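Local coordinates for outer membrane protein SusF (Bacteroides thetaiotaomicron, PDB 4FE9) that binds starch at the outer surface of the cell through carbohydrate-binding modules, ahead of its transport into the periplasm for degradation, at residues T32-D36 and V49-K53; G221-W227 and Y250-V254; A276-W282 and A310-W315; N369-M373 and L385-F391. All blocks are in the same frame, centred on the assembly; numbering follows the deposited sequence.

Contact 1 of 4, residues T32-D36 and V49-K53; sequences TAGKD and VEIAK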
loop_
_atom_site.group_PDB
_atom_site.type_symbol
_atom_site.label_atom_id
_atom_site.label_comp_id
_atom_site.label_asym_id
_atom_site.label_seq_id
_atom_site.Cartn_x
_atom_site.Cartn_y
_atom_site.Cartn_z
ATOM N N THR A 32 -15.375 -23.527 28.184
ATOM C CA THR A 32 -15.184 -22.263 28.925
ATOM C C THR A 32 -13.731 -21.811 28.832
ATOM O O THR A 32 -12.820 -22.639 28.682
ATOM C CB THR A 32 -15.515 -22.433 30.415
ATOM O OG1 THR A 32 -14.701 -23.484 30.942
ATOM C CG2 THR A 32 -17.005 -22.800 30.612
ATOM N N ALA A 33 -13.499 -20.509 29.000
ATOM C CA ALA A 33 -12.115 -19.981 28.993
ATOM C C ALA A 33 -11.325 -20.542 30.171
ATOM O O ALA A 33 -11.896 -20.839 31.216
ATOM C CB ALA A 33 -12.112 -18.411 29.004
ATOM N N GLY A 34 -10.071 -20.918 29.913
ATOM C CA GLY A 34 -9.221 -21.504 30.948
ATOM C C GLY A 34 -8.851 -20.482 32.018
ATOM O O GLY A 34 -9.131 -19.274 31.873
ATOM N N LYS A 35 -8.140 -20.926 33.035
ATOM C CA LYS A 35 -7.736 -20.016 34.123
ATOM C C LYS A 35 -6.691 -18.953 33.704
ATOM O O LYS A 35 -6.642 -17.909 34.277
ATOM C CB LYS A 35 -7.273 -20.792 35.344
ATOM C CG LYS A 35 -5.853 -21.359 35.251
ATOM C CD LYS A 35 -5.662 -22.497 36.296
ATOM C CE LYS A 35 -4.263 -22.477 36.928
ATOM N NZ LYS A 35 -3.219 -22.023 35.950
ATOM N N ASP A 36 -6.002 -19.168 32.585
ATOM C CA ASP A 36 -5.090 -18.151 32.093
ATOM C C ASP A 36 -5.752 -17.302 31.016
ATOM O O ASP A 36 -5.381 -17.371 29.835
ATOM C CB ASP A 36 -3.778 -18.794 31.591
ATOM C CG ASP A 36 -3.036 -19.568 32.700
ATOM O OD1 ASP A 36 -2.716 -18.955 33.733
ATOM O OD2 ASP A 36 -2.847 -20.809 32.576
ATOM N N VAL A 49 0.314 -22.489 29.408
ATOM C CA VAL A 49 -0.892 -21.891 29.985
ATOM C C VAL A 49 -2.117 -22.703 29.604
ATOM O O VAL A 49 -2.160 -23.295 28.533
ATOM C CB VAL A 49 -1.088 -20.440 29.482
ATOM C CG1 VAL A 49 -0.042 -19.499 30.150
ATOM C CG2 VAL A 49 -0.942 -20.384 27.973
ATOM N N GLU A 50 -3.130 -22.673 30.465
ATOM C CA GLU A 50 -4.404 -23.301 30.194
ATOM C C GLU A 50 -5.316 -22.296 29.614
ATOM O O GLU A 50 -5.770 -21.370 30.325
ATOM C CB GLU A 50 -5.018 -23.792 31.500
ATOM C CG GLU A 50 -3.998 -24.239 32.514
ATOM C CD GLU A 50 -4.611 -25.094 33.652
ATOM O OE1 GLU A 50 -5.735 -24.785 34.115
ATOM O OE2 GLU A 50 -3.940 -26.028 34.123
ATOM N N ILE A 51 -5.759 -22.533 28.385
ATOM C CA ILE A 51 -6.515 -21.504 27.699
ATOM C C ILE A 51 -8.015 -21.797 27.562
ATOM O O ILE A 51 -8.811 -20.888 27.283
ATOM C CB ILE A 51 -5.883 -21.121 26.355
ATOM C CG1 ILE A 51 -5.881 -22.311 25.406
ATOM C CG2 ILE A 51 -4.463 -20.622 26.569
ATOM C CD1 ILE A 51 -5.464 -21.932 23.972
ATOM N N ALA A 52 -8.400 -23.052 27.774
ATOM C CA ALA A 52 -9.776 -23.441 27.632
ATOM C C ALA A 52 -10.031 -24.774 28.339
ATOM O O ALA A 52 -9.085 -25.486 28.715
ATOM C CB ALA A 52 -10.180 -23.512 26.146
ATOM N N LYS A 53 -11.300 -25.078 28.577
ATOM C CA LYS A 53 -11.676 -26.308 29.276
ATOM C C LYS A 53 -12.978 -26.810 28.673
ATOM O O LYS A 53 -13.824 -26.014 28.310
ATOM C CB LYS A 53 -11.853 -26.025 30.771
ATOM C CG LYS A 53 -12.184 -27.241 31.629
ATOM C CD LYS A 53 -12.341 -26.814 33.124
ATOM C CE LYS A 53 -12.776 -27.995 34.022
ATOM N NZ LYS A 53 -12.220 -29.265 33.526
HETATM O O HOH W 1 -7.943 -23.723 33.335
#

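Contact 2 of 4, residues G221-W227 and Y250-V254; sequences GDNFVSW and YRFTV. With EDO (1,2-ethanediol), chain E.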
loop_
_atom_site.group_PDB
_atom_site.type_symbol
_atom_site.label_atom_id
_atom_site.label_comp_id
_atom_site.label_asym_id
_atom_site.label_seq_id
_atom_site.Cartn_x
_atom_site.Cartn_y
_atom_site.Cartn_z
ATOM N N GLY A 221 11.955 -10.239 3.265
ATOM C CA GLY A 221 11.573 -8.900 2.818
ATOM C C GLY A 221 10.440 -8.266 3.624
ATOM O O GLY A 221 9.983 -7.165 3.310
ATOM N N ASP A 222 9.939 -8.977 4.628
ATOM C CA ASP A 222 8.695 -8.550 5.302
ATOM C C ASP A 222 8.497 -9.421 6.546
ATOM O O ASP A 222 8.201 -10.614 6.429
ATOM C CB ASP A 222 7.503 -8.691 4.341
ATOM C CG ASP A 222 6.127 -8.329 4.998
ATOM O OD1 ASP A 222 6.061 -7.861 6.184
ATOM O OD2 ASP A 222 5.120 -8.420 4.266
ATOM N N ASN A 223 8.889 -8.891 7.703
ATOM C CA ASN A 223 8.898 -9.691 8.914
ATOM C C ASN A 223 8.945 -8.844 10.182
ATOM O O ASN A 223 8.939 -7.626 10.118
ATOM C CB ASN A 223 10.071 -10.652 8.895
ATOM C CG ASN A 223 9.747 -11.968 9.586
ATOM O OD1 ASN A 223 8.815 -12.050 10.391
ATOM N ND2 ASN A 223 10.522 -12.994 9.288
ATOM N N PHE A 224 9.086 -9.509 11.319
ATOM C CA PHE A 224 9.159 -8.841 12.599
ATOM C C PHE A 224 10.560 -8.351 12.856
ATOM O O PHE A 224 11.534 -9.016 12.502
ATOM C CB PHE A 224 8.729 -9.807 13.724
ATOM C CG PHE A 224 7.233 -10.015 13.800
ATOM C CD1 PHE A 224 6.398 -8.971 14.141
ATOM C CD2 PHE A 224 6.661 -11.232 13.399
ATOM C CE1 PHE A 224 5.006 -9.127 14.107
ATOM C CE2 PHE A 224 5.272 -11.428 13.454
ATOM C CZ PHE A 224 4.453 -10.397 13.860
ATOM N N VAL A 225 10.668 -7.281 13.621
ATOM C CA VAL A 225 11.954 -6.855 14.153
ATOM C C VAL A 225 12.207 -7.466 15.501
ATOM O O VAL A 225 11.365 -7.377 16.381
ATOM C CB VAL A 225 11.982 -5.324 14.284
ATOM C CG1 VAL A 225 13.305 -4.857 14.927
ATOM C CG2 VAL A 225 11.771 -4.697 12.930
ATOM N N SER A 226 13.443 -7.873 15.739
ATOM C CA SER A 226 13.833 -8.418 17.002
ATOM C C SER A 226 14.825 -7.478 17.708
ATOM O O SER A 226 15.633 -6.802 17.043
ATOM C CB SER A 226 14.498 -9.776 16.780
ATOM O OG SER A 226 15.188 -10.173 17.943
ATOM N N TRP A 227 14.751 -7.425 19.034
ATOM C CA TRP A 227 15.675 -6.635 19.816
ATOM C C TRP A 227 16.479 -7.483 20.731
ATOM O O TRP A 227 17.096 -6.983 21.665
ATOM C CB TRP A 227 14.941 -5.545 20.628
ATOM C CG TRP A 227 13.794 -6.068 21.463
ATOM C CD1 TRP A 227 13.857 -6.550 22.746
ATOM C CD2 TRP A 227 12.424 -6.065 21.103
ATOM N NE1 TRP A 227 12.596 -6.864 23.191
ATOM C CE2 TRP A 227 11.696 -6.548 22.212
ATOM C CE3 TRP A 227 11.730 -5.752 19.922
ATOM C CZ2 TRP A 227 10.335 -6.700 22.186
ATOM C CZ3 TRP A 227 10.394 -5.875 19.913
ATOM C CH2 TRP A 227 9.701 -6.429 21.023
ATOM N N TYR A 250 6.762 -2.819 15.345
ATOM C CA TYR A 250 8.100 -3.503 15.173
ATOM C C TYR A 250 8.144 -4.497 14.023
ATOM O O TYR A 250 8.221 -5.707 14.226
ATOM C CB TYR A 250 8.586 -4.129 16.464
ATOM C CG TYR A 250 9.259 -3.141 17.343
ATOM C CD1 TYR A 250 8.509 -2.195 18.053
ATOM C CD2 TYR A 250 10.638 -2.963 17.271
ATOM C CE1 TYR A 250 9.139 -1.141 18.746
ATOM C CE2 TYR A 250 11.275 -1.928 17.975
ATOM C CZ TYR A 250 10.525 -0.996 18.651
ATOM O OH TYR A 250 11.176 -0.042 19.398
ATOM N N ARG A 251 7.968 -3.980 12.834
ATOM C CA ARG A 251 8.001 -4.783 11.636
ATOM C C ARG A 251 8.848 -4.008 10.641
ATOM O O ARG A 251 8.923 -2.776 10.730
ATOM C CB ARG A 251 6.587 -4.928 11.064
ATOM C CG ARG A 251 5.855 -6.219 11.554
ATOM C CD ARG A 251 4.891 -6.786 10.467
ATOM N NE ARG A 251 4.723 -8.217 10.641
ATOM C CZ ARG A 251 5.050 -9.129 9.742
ATOM N NH1 ARG A 251 5.369 -8.766 8.512
ATOM N NH2 ARG A 251 4.868 -10.408 10.018
ATOM N N PHE A 252 9.396 -4.718 9.641
ATOM C CA PHE A 252 10.170 -4.086 8.587
ATOM C C PHE A 252 9.729 -4.660 7.261
ATOM O O PHE A 252 9.230 -5.798 7.203
ATOM C CB PHE A 252 11.644 -4.341 8.810
ATOM C CG PHE A 252 12.074 -5.754 8.483
ATOM C CD1 PHE A 252 12.181 -6.713 9.491
ATOM C CD2 PHE A 252 12.322 -6.130 7.158
ATOM C CE1 PHE A 252 12.549 -8.036 9.188
ATOM C CE2 PHE A 252 12.666 -7.437 6.834
ATOM C CZ PHE A 252 12.795 -8.398 7.844
ATOM N N THR A 253 9.789 -3.852 6.208
ATOM C CA THR A 253 9.792 -4.385 4.849
ATOM C C THR A 253 10.998 -3.845 4.079
ATOM O O THR A 253 11.535 -2.782 4.409
ATOM C CB THR A 253 8.555 -3.982 4.090
ATOM O OG1 THR A 253 8.452 -2.562 4.120
ATOM C CG2 THR A 253 7.274 -4.641 4.716
ATOM N N VAL A 254 11.423 -4.599 3.075
ATOM C CA VAL A 254 12.333 -4.121 2.068
ATOM C C VAL A 254 11.674 -4.331 0.725
ATOM O O VAL A 254 11.363 -5.468 0.370
ATOM C CB VAL A 254 13.625 -4.909 2.098
ATOM C CG1 VAL A 254 14.610 -4.336 1.069
ATOM C CG2 VAL A 254 14.254 -4.857 3.541
HETATM C C1 EDO E . 6.759 -2.380 8.203
HETATM O O1 EDO E . 5.401 -2.800 8.159
HETATM C C2 EDO E . 6.898 -1.037 7.514
HETATM O O2 EDO E . 6.342 -1.129 6.203
#

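Contact 3 of 4, residues A276-W282 and A310-W315; sequences AGDPNAW and APQANW. With GLC (alpha-D-glucopyranose), chain C; EDO (1,2-ethanediol), chain H.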
loop_
_atom_site.group_PDB
_atom_site.type_symbol
_atom_site.label_atom_id
_atom_site.label_comp_id
_atom_site.label_asym_id
_atom_site.label_seq_id
_atom_site.Cartn_x
_atom_site.Cartn_y
_atom_site.Cartn_z
ATOM N N ALA A 276 3.278 -2.460 -32.548
ATOM C CA ALA A 276 4.138 -1.846 -31.530
ATOM C C ALA A 276 4.590 -0.451 -31.998
ATOM O O ALA A 276 4.501 -0.135 -33.184
ATOM C CB ALA A 276 5.335 -2.737 -31.244
ATOM N N GLY A 277 4.856 0.437 -31.043
ATOM C CA GLY A 277 5.441 1.756 -31.359
ATOM C C GLY A 277 4.475 2.740 -31.994
ATOM O O GLY A 277 4.738 3.923 -32.055
ATOM N N ASP A 278 3.325 2.263 -32.420
ATOM C CA ASP A 278 2.406 3.121 -33.145
ATOM C C ASP A 278 1.625 4.073 -32.229
ATOM O O ASP A 278 0.754 3.634 -31.463
ATOM C CB ASP A 278 1.450 2.276 -33.991
ATOM C CG ASP A 278 0.929 3.023 -35.185
ATOM O OD1 ASP A 278 0.753 4.255 -35.076
ATOM O OD2 ASP A 278 0.752 2.390 -36.256
ATOM N N PRO A 279 1.876 5.390 -32.352
ATOM C CA PRO A 279 1.099 6.371 -31.580
ATOM C C PRO A 279 -0.390 6.171 -31.805
ATOM O O PRO A 279 -1.227 6.784 -31.123
ATOM C CB PRO A 279 1.551 7.720 -32.156
ATOM C CG PRO A 279 2.263 7.390 -33.432
ATOM C CD PRO A 279 2.843 6.037 -33.248
ATOM N N ASN A 280 -0.715 5.329 -32.777
ATOM C CA ASN A 280 -2.099 4.973 -33.053
ATOM C C ASN A 280 -2.617 3.891 -32.099
ATOM O O ASN A 280 -3.742 3.978 -31.598
ATOM C CB ASN A 280 -2.257 4.540 -34.529
ATOM C CG ASN A 280 -2.306 5.745 -35.498
ATOM O OD1 ASN A 280 -2.923 6.791 -35.195
ATOM N ND2 ASN A 280 -1.625 5.618 -36.632
ATOM N N ALA A 281 -1.749 2.945 -31.760
ATOM C CA ALA A 281 -2.114 1.873 -30.857
ATOM C C ALA A 281 -1.789 2.174 -29.357
ATOM O O ALA A 281 -2.360 1.548 -28.464
ATOM C CB ALA A 281 -1.473 0.598 -31.294
ATOM N N TRP A 282 -0.861 3.114 -29.107
ATOM C CA TRP A 282 -0.305 3.348 -27.734
ATOM C C TRP A 282 -0.324 4.811 -27.364
ATOM O O TRP A 282 0.297 5.621 -28.044
ATOM C CB TRP A 282 1.119 2.842 -27.644
ATOM C CG TRP A 282 1.241 1.414 -27.890
ATOM C CD1 TRP A 282 1.406 0.809 -29.091
ATOM C CD2 TRP A 282 1.072 0.358 -26.925
ATOM N NE1 TRP A 282 1.407 -0.564 -28.938
ATOM C CE2 TRP A 282 1.233 -0.863 -27.612
ATOM C CE3 TRP A 282 0.872 0.334 -25.536
ATOM C CZ2 TRP A 282 1.235 -2.095 -26.958
ATOM C CZ3 TRP A 282 0.880 -0.889 -24.883
ATOM C CH2 TRP A 282 0.996 -2.095 -25.606
ATOM N N ALA A 310 1.434 -0.112 -19.988
ATOM C CA ALA A 310 2.777 -0.732 -20.122
ATOM C C ALA A 310 3.878 0.327 -20.037
ATOM O O ALA A 310 3.657 1.487 -20.391
ATOM C CB ALA A 310 2.891 -1.479 -21.444
ATOM N N PRO A 311 5.105 -0.102 -19.708
ATOM C CA PRO A 311 6.164 0.851 -19.534
ATOM C C PRO A 311 6.893 1.192 -20.865
ATOM O O PRO A 311 7.890 1.895 -20.847
ATOM C CB PRO A 311 7.114 0.123 -18.564
ATOM C CG PRO A 311 6.948 -1.280 -18.889
ATOM C CD PRO A 311 5.493 -1.442 -19.231
ATOM N N GLN A 312 6.456 0.586 -21.970
ATOM C CA GLN A 312 6.834 1.028 -23.299
ATOM C C GLN A 312 5.606 0.877 -24.197
ATOM O O GLN A 312 4.550 0.448 -23.719
ATOM C CB GLN A 312 7.990 0.204 -23.826
ATOM C CG GLN A 312 7.650 -1.289 -24.076
ATOM C CD GLN A 312 7.559 -2.102 -22.779
ATOM O OE1 GLN A 312 8.525 -2.183 -22.023
ATOM N NE2 GLN A 312 6.466 -2.840 -22.621
ATOM N N ALA A 313 5.718 1.337 -25.457
ATOM C CA ALA A 313 4.609 1.302 -26.410
ATOM C C ALA A 313 4.524 -0.096 -27.039
ATOM O O ALA A 313 4.728 -0.265 -28.240
ATOM C CB ALA A 313 4.790 2.387 -27.503
ATOM N N ASN A 314 4.319 -1.102 -26.186
ATOM C CA ASN A 314 4.345 -2.487 -26.600
ATOM C C ASN A 314 4.023 -3.373 -25.407
ATOM O O ASN A 314 4.086 -2.915 -24.251
ATOM C CB ASN A 314 5.704 -2.861 -27.164
ATOM C CG ASN A 314 5.646 -4.103 -28.045
ATOM O OD1 ASN A 314 4.574 -4.536 -28.442
ATOM N ND2 ASN A 314 6.796 -4.639 -28.384
ATOM N N TRP A 315 3.706 -4.652 -25.676
ATOM C CA TRP A 315 3.361 -5.596 -24.590
ATOM C C TRP A 315 4.624 -5.998 -23.850
ATOM O O TRP A 315 5.724 -5.907 -24.402
ATOM C CB TRP A 315 2.645 -6.830 -25.153
ATOM C CG TRP A 315 1.317 -6.489 -25.727
ATOM C CD1 TRP A 315 1.007 -6.398 -27.057
ATOM C CD2 TRP A 315 0.229 -5.876 -25.031
ATOM N NE1 TRP A 315 -0.289 -5.978 -27.211
ATOM C CE2 TRP A 315 -0.765 -5.582 -25.987
ATOM C CE3 TRP A 315 -0.029 -5.605 -23.689
ATOM C CZ2 TRP A 315 -1.990 -5.074 -25.638
ATOM C CZ3 TRP A 315 -1.239 -5.074 -23.348
ATOM C CH2 TRP A 315 -2.192 -4.767 -24.316
HETATM C C1 GLC C . 0.264 -10.050 -23.431
HETATM C C2 GLC C . -0.543 -9.168 -22.487
HETATM C C3 GLC C . -2.027 -9.293 -22.755
HETATM C C4 GLC C . -2.312 -8.997 -24.215
HETATM C C5 GLC C . -1.464 -9.881 -25.092
HETATM C C6 GLC C . -1.686 -9.558 -26.566
HETATM O O2 GLC C . -0.286 -9.568 -21.153
HETATM O O3 GLC C . -2.777 -8.399 -21.924
HETATM O O4 GLC C . -3.655 -9.297 -24.495
HETATM O O5 GLC C . -0.073 -9.730 -24.781
HETATM O O6 GLC C . -0.862 -10.437 -27.330
HETATM C C1 EDO H . 9.758 -1.130 -27.202
HETATM O O1 EDO H . 9.100 0.051 -27.731
HETATM C C2 EDO H . 9.350 -2.364 -28.029
HETATM O O2 EDO H . 9.362 -3.542 -27.208
#

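Contact 4 of 4, residues N369-M373 and L385-F391; sequences NVYLM and LVEQDLF. With NA (sodium ion), chain I.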
loop_
_atom_site.group_PDB
_atom_site.type_symbol
_atom_site.label_atom_id
_atom_site.label_comp_id
_atom_site.label_asym_id
_atom_site.label_seq_id
_atom_site.Cartn_x
_atom_site.Cartn_y
_atom_site.Cartn_z
ATOM N N ASN A 369 -11.336 17.560 -14.581
ATOM C CA ASN A 369 -11.385 18.984 -14.241
ATOM C C ASN A 369 -10.112 19.704 -14.676
ATOM O O ASN A 369 -9.029 19.474 -14.103
ATOM C CB ASN A 369 -11.547 19.165 -12.746
ATOM C CG ASN A 369 -12.908 18.747 -12.261
ATOM O OD1 ASN A 369 -13.797 18.491 -13.061
ATOM N ND2 ASN A 369 -13.008 18.469 -10.981
ATOM N N VAL A 370 -10.221 20.506 -15.729
ATOM C CA VAL A 370 -9.094 21.315 -16.203
ATOM C C VAL A 370 -9.328 22.742 -15.758
ATOM O O VAL A 370 -10.473 23.224 -15.757
ATOM C CB VAL A 370 -8.989 21.265 -17.721
ATOM C CG1 VAL A 370 -7.819 22.155 -18.234
ATOM C CG2 VAL A 370 -8.813 19.887 -18.175
ATOM N N TYR A 371 -8.274 23.400 -15.292
ATOM C CA TYR A 371 -8.424 24.701 -14.657
ATOM C C TYR A 371 -7.572 25.781 -15.313
ATOM O O TYR A 371 -6.361 25.600 -15.525
ATOM C CB TYR A 371 -8.081 24.623 -13.196
ATOM C CG TYR A 371 -9.046 23.803 -12.353
ATOM C CD1 TYR A 371 -10.135 24.410 -11.725
ATOM C CD2 TYR A 371 -8.749 22.469 -12.021
ATOM C CE1 TYR A 371 -10.925 23.709 -10.828
ATOM C CE2 TYR A 371 -9.544 21.757 -11.152
ATOM C CZ TYR A 371 -10.634 22.381 -10.554
ATOM O OH TYR A 371 -11.436 21.673 -9.697
ATOM N N LEU A 372 -8.175 26.956 -15.487
ATOM C CA LEU A 372 -7.437 28.174 -15.753
ATOM C C LEU A 372 -6.772 28.683 -14.493
ATOM O O LEU A 372 -7.381 28.722 -13.413
ATOM C CB LEU A 372 -8.360 29.236 -16.340
ATOM C CG LEU A 372 -7.674 30.391 -17.070
ATOM C CD1 LEU A 372 -7.010 29.890 -18.387
ATOM C CD2 LEU A 372 -8.701 31.517 -17.361
ATOM N N MET A 373 -5.501 29.052 -14.610
ATOM C CA MET A 373 -4.749 29.545 -13.463
ATOM C C MET A 373 -4.074 30.861 -13.808
ATOM O O MET A 373 -3.706 31.095 -14.952
ATOM C CB MET A 373 -3.677 28.527 -13.043
ATOM C CG MET A 373 -4.235 27.149 -12.769
ATOM S SD MET A 373 -4.969 27.105 -11.139
ATOM C CE MET A 373 -3.582 27.535 -10.068
ATOM N N LEU A 385 -7.840 27.030 -8.520
ATOM C CA LEU A 385 -8.536 25.754 -8.686
ATOM C C LEU A 385 -10.021 25.871 -8.277
ATOM O O LEU A 385 -10.591 24.938 -7.727
ATOM C CB LEU A 385 -7.845 24.629 -7.865
ATOM C CG LEU A 385 -6.417 24.157 -8.198
ATOM C CD1 LEU A 385 -6.016 22.948 -7.301
ATOM C CD2 LEU A 385 -6.261 23.801 -9.651
ATOM N N VAL A 386 -10.617 27.040 -8.503
ATOM C CA VAL A 386 -11.995 27.273 -8.075
ATOM C C VAL A 386 -12.964 27.053 -9.207
ATOM O O VAL A 386 -12.561 26.776 -10.343
ATOM C CB VAL A 386 -12.184 28.677 -7.481
ATOM C CG1 VAL A 386 -11.521 28.757 -6.120
ATOM C CG2 VAL A 386 -11.612 29.752 -8.447
ATOM N N GLU A 387 -14.244 26.964 -8.852
ATOM C CA GLU A 387 -15.304 26.585 -9.799
ATOM C C GLU A 387 -15.337 27.474 -11.069
ATOM O O GLU A 387 -15.613 26.991 -12.162
ATOM C CB GLU A 387 -16.665 26.641 -9.080
ATOM C CG GLU A 387 -17.829 25.993 -9.831
ATOM C CD GLU A 387 -19.105 25.906 -8.958
ATOM O OE1 GLU A 387 -19.159 26.599 -7.909
ATOM O OE2 GLU A 387 -20.031 25.128 -9.311
ATOM N N GLN A 388 -15.091 28.768 -10.903
ATOM C CA GLN A 388 -15.124 29.716 -12.031
ATOM C C GLN A 388 -13.992 29.483 -13.034
ATOM O O GLN A 388 -14.127 29.793 -14.246
ATOM C CB GLN A 388 -15.052 31.150 -11.515
ATOM C CG GLN A 388 -16.048 31.458 -10.401
ATOM C CD GLN A 388 -15.686 30.773 -9.127
ATOM O OE1 GLN A 388 -15.390 29.577 -9.120
ATOM N NE2 GLN A 388 -15.654 31.529 -8.032
ATOM N N ASP A 389 -12.871 28.947 -12.539
ATOM C CA ASP A 389 -11.695 28.731 -13.384
ATOM C C ASP A 389 -11.739 27.365 -14.078
ATOM O O ASP A 389 -10.907 27.061 -14.946
ATOM C CB ASP A 389 -10.411 28.943 -12.560
ATOM C CG ASP A 389 -10.223 30.418 -12.136
ATOM O OD1 ASP A 389 -10.862 31.299 -12.741
ATOM O OD2 ASP A 389 -9.432 30.707 -11.218
ATOM N N LEU A 390 -12.858 26.664 -13.890
ATOM C CA LEU A 390 -13.050 25.329 -14.482
ATOM C C LEU A 390 -13.393 25.375 -15.971
ATOM O O LEU A 390 -14.133 26.234 -16.399
ATOM C CB LEU A 390 -14.142 24.599 -13.708
ATOM C CG LEU A 390 -14.271 23.107 -13.893
ATOM C CD1 LEU A 390 -13.315 22.411 -12.959
ATOM C CD2 LEU A 390 -15.729 22.659 -13.610
ATOM N N PHE A 391 -12.810 24.481 -16.768
ATOM C CA PHE A 391 -13.099 24.437 -18.188
ATOM C C PHE A 391 -14.391 23.629 -18.352
ATOM O O PHE A 391 -14.493 22.508 -17.821
ATOM C CB PHE A 391 -11.987 23.687 -18.961
ATOM C CG PHE A 391 -10.803 24.550 -19.383
ATOM C CD1 PHE A 391 -10.226 24.352 -20.627
ATOM C CD2 PHE A 391 -10.095 25.296 -18.442
ATOM C CE1 PHE A 391 -9.033 25.004 -20.986
ATOM C CE2 PHE A 391 -8.936 26.015 -18.818
ATOM C CZ PHE A 391 -8.413 25.848 -20.088
HETATM NA NA NA I . -8.247 32.205 -10.178
HETATM O O HOH W 2 -12.602 20.797 -16.791
HETATM O O HOH W 3 -7.574 29.042 -10.566
#

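Contact 1 of 4, residues T32-D36 and V49-K53
Thr32 and Lys53 open an antiparallel ladder in which backbone bonds do most of the work, strand 27-33 pairing with strand 48-57 in a mixed beta sheet whose strand 48-57 packs Val49 and Ile51 on Val90 and Leu95. The two residues form a hydrogen-bonded pair, Thr32 N giving to Lys53 O at 2.9 Å and Lys53 N giving back to Thr32 O. Beyond the non-hydrogen-bonded pair Ala33 and Ala52, segment 32-36 leaves its strand. Gly34 N still reaches Ile51 O at 2.9 Å, but from well above the carbonyl plane, and Asp36 N closes the series with a longer bond of 3.2 Å to Glu50 O. Gly34 sits so near the other strand that a side chain there would run into Glu50 O.

A side chain takes over where the ladder ends. The carboxylate of Asp36, turned beside its own backbone N (chi1 -60°), receives Glu50 N on the anti lone pair of OD2 at 2.8 Å.

The charged groups meet more loosely. Lys35 NZ makes a long salt bridge of 3.6 Å to Asp36 OD2 within its own segment and stays 4.2 Å from Glu50 OE1, beyond salt-bridge range. A water joins Lys35 N to Glu50 OE1.

Since Glu50 is gripped through both backbone N and O by Asp36, loop 34-36 is held against strand 48-57 mainly by directed bonds; the lysine probably helps balance the two neighbouring carboxylates.

Contact 2 of 4, residues G221-W227 and Y250-V254
An edge of the antiparallel sheet of the first carbohydrate-binding module is formed here, strand 222-224 running beside strand 251-256, whose entry at Tyr250 and Arg251 is a G1 beta bulge opposite Asp246. Asn223 and Phe252 are the hydrogen-bonded pair, with Phe252 N 3.0 Å from Asn223 O; Val225 N extends the ladder to Tyr250 O, almost straight at 179°. Arg251 bends (chi2 -147°) to bring its guanidinium back over the neighbouring strand. NH1 meets Asp222 OD1 at 2.6 Å in a salt bridge, the carboxylate perpendicular to the guanidinium, while CZ lies 4.3 Å from the Phe224 ring centroid in a cation-pi contact over its face, the planes 70° apart. The edge of Trp227 points at the face of Tyr250 in a T-shaped pair, and Val225 CG2 touches the Phe252 ring edge, 4.0 Å from CD1. Strand 241-246 continues the sheet beyond strand 251-256, Phe224 packs on Gln100 and Glu101 of helix 92-102, and Arg106 forms a cation-pi contact with Trp227.

Contact 3 of 4, residues A276-W282 and A310-W315
Trp282 lays one face of its indole over the backbone of Ala313 and Asn314, with the carbonyl carbon of Ala313 above the middle of the ring. Its first torsion, which sets CG beside the backbone N (chi1 -61°), turns the indole over the inverse gamma turn centred on Ala313. Trp282 CG also meets Ala313 CB at 3.7 Å. The indole's own N-H looks elsewhere, to the carbonyl of Gly273. Its far corner continues into a second aromatic contact: CH2 points at the centre of the Trp315 ring, 3.9 Å from Trp315 CD2, in an edge-to-face pair with planes at 66°. Ala310 CB touches Trp282 CZ3 at 4.0 Å.

A single backbone bond joins the loops, Gly277 N to Ala313 O at 2.9 Å, nearly straight and in the carbonyl plane. Beside it Ala276 CB rests 3.4 Å from Asn314 OD1. Within the second loop, Gln312 NE2 bridges Asn314 O, at 2.9 Å, and the carbonyl of Gly316. A leucine in place of Trp282 would probably open a gap behind Trp315 and leave Gly273 O without its indole donor.

Glucose covers the opposite face of Trp315, its O5 3.7 Å from CG, and is also held by Lys308 and Asp318. In this site a second tryptophan, Trp282, backs the sugar-binding one; an aromatic ring stacked on a sugar is the hallmark of starch-binding sites in carbohydrate-binding modules.

Contact 4 of 4, residues N369-M373 and L385-F391
Tyr371 and Leu390 form a lone backbone bridge, flanked by two hydrogen bonds: Phe391 N gives to Val370 O at 2.8 Å, and Leu372 N to Asp389 O, also at 2.8 Å. Water extends both ends. One molecule accepts from Val370 N and lies 2.8 Å from Phe391 O; another accepts from Leu385 N and lies 2.9 Å from Leu372 O and 2.6 Å from Asp389 OD2. With Asp389 CG anti to its carbonyl carbon (chi1 -68°), that same OD2 binds sodium at 2.2 Å, Ser377 OG and the carbonyls of Tyr378, Gly380 and Ala383 completing the site.

Apolar contacts flank the bridge. Leu390 CD1 lies over one face of the Tyr371 ring, 3.5 Å from CE1, and Leu385 CD2 over the other; Val370 CG1 sits above the centre of the Phe391 ring. A serine replacing Tyr371 would probably leave Leu385 and Leu390 without the ring between them, free to shift. Shared between cation and water, the Asp389 carboxylate is likely to remain charged, which probably links the sodium site, through the water, to Leu372 O of strand 371-374.

The four contacts follow one another in series along the chain, each closing before the next opens, as expected of a protein built from consecutive domains. Contact 1 lies near the N-terminus and contact 2 in the first carbohydrate-binding module, on separate beta sheets with centres 31 Å apart; helix 92-102 is touched by side chains of both. Contacts 3 and 4, with centres 32 Å apart, lie in the second and third carbohydrate-binding modules. Contacts 1 and 4 are 64 Å apart between centres, on opposite sides of the chain's centre. Their spread is consistent with separate modules, at least two of them with bound glucose, strung along one elongated monomer.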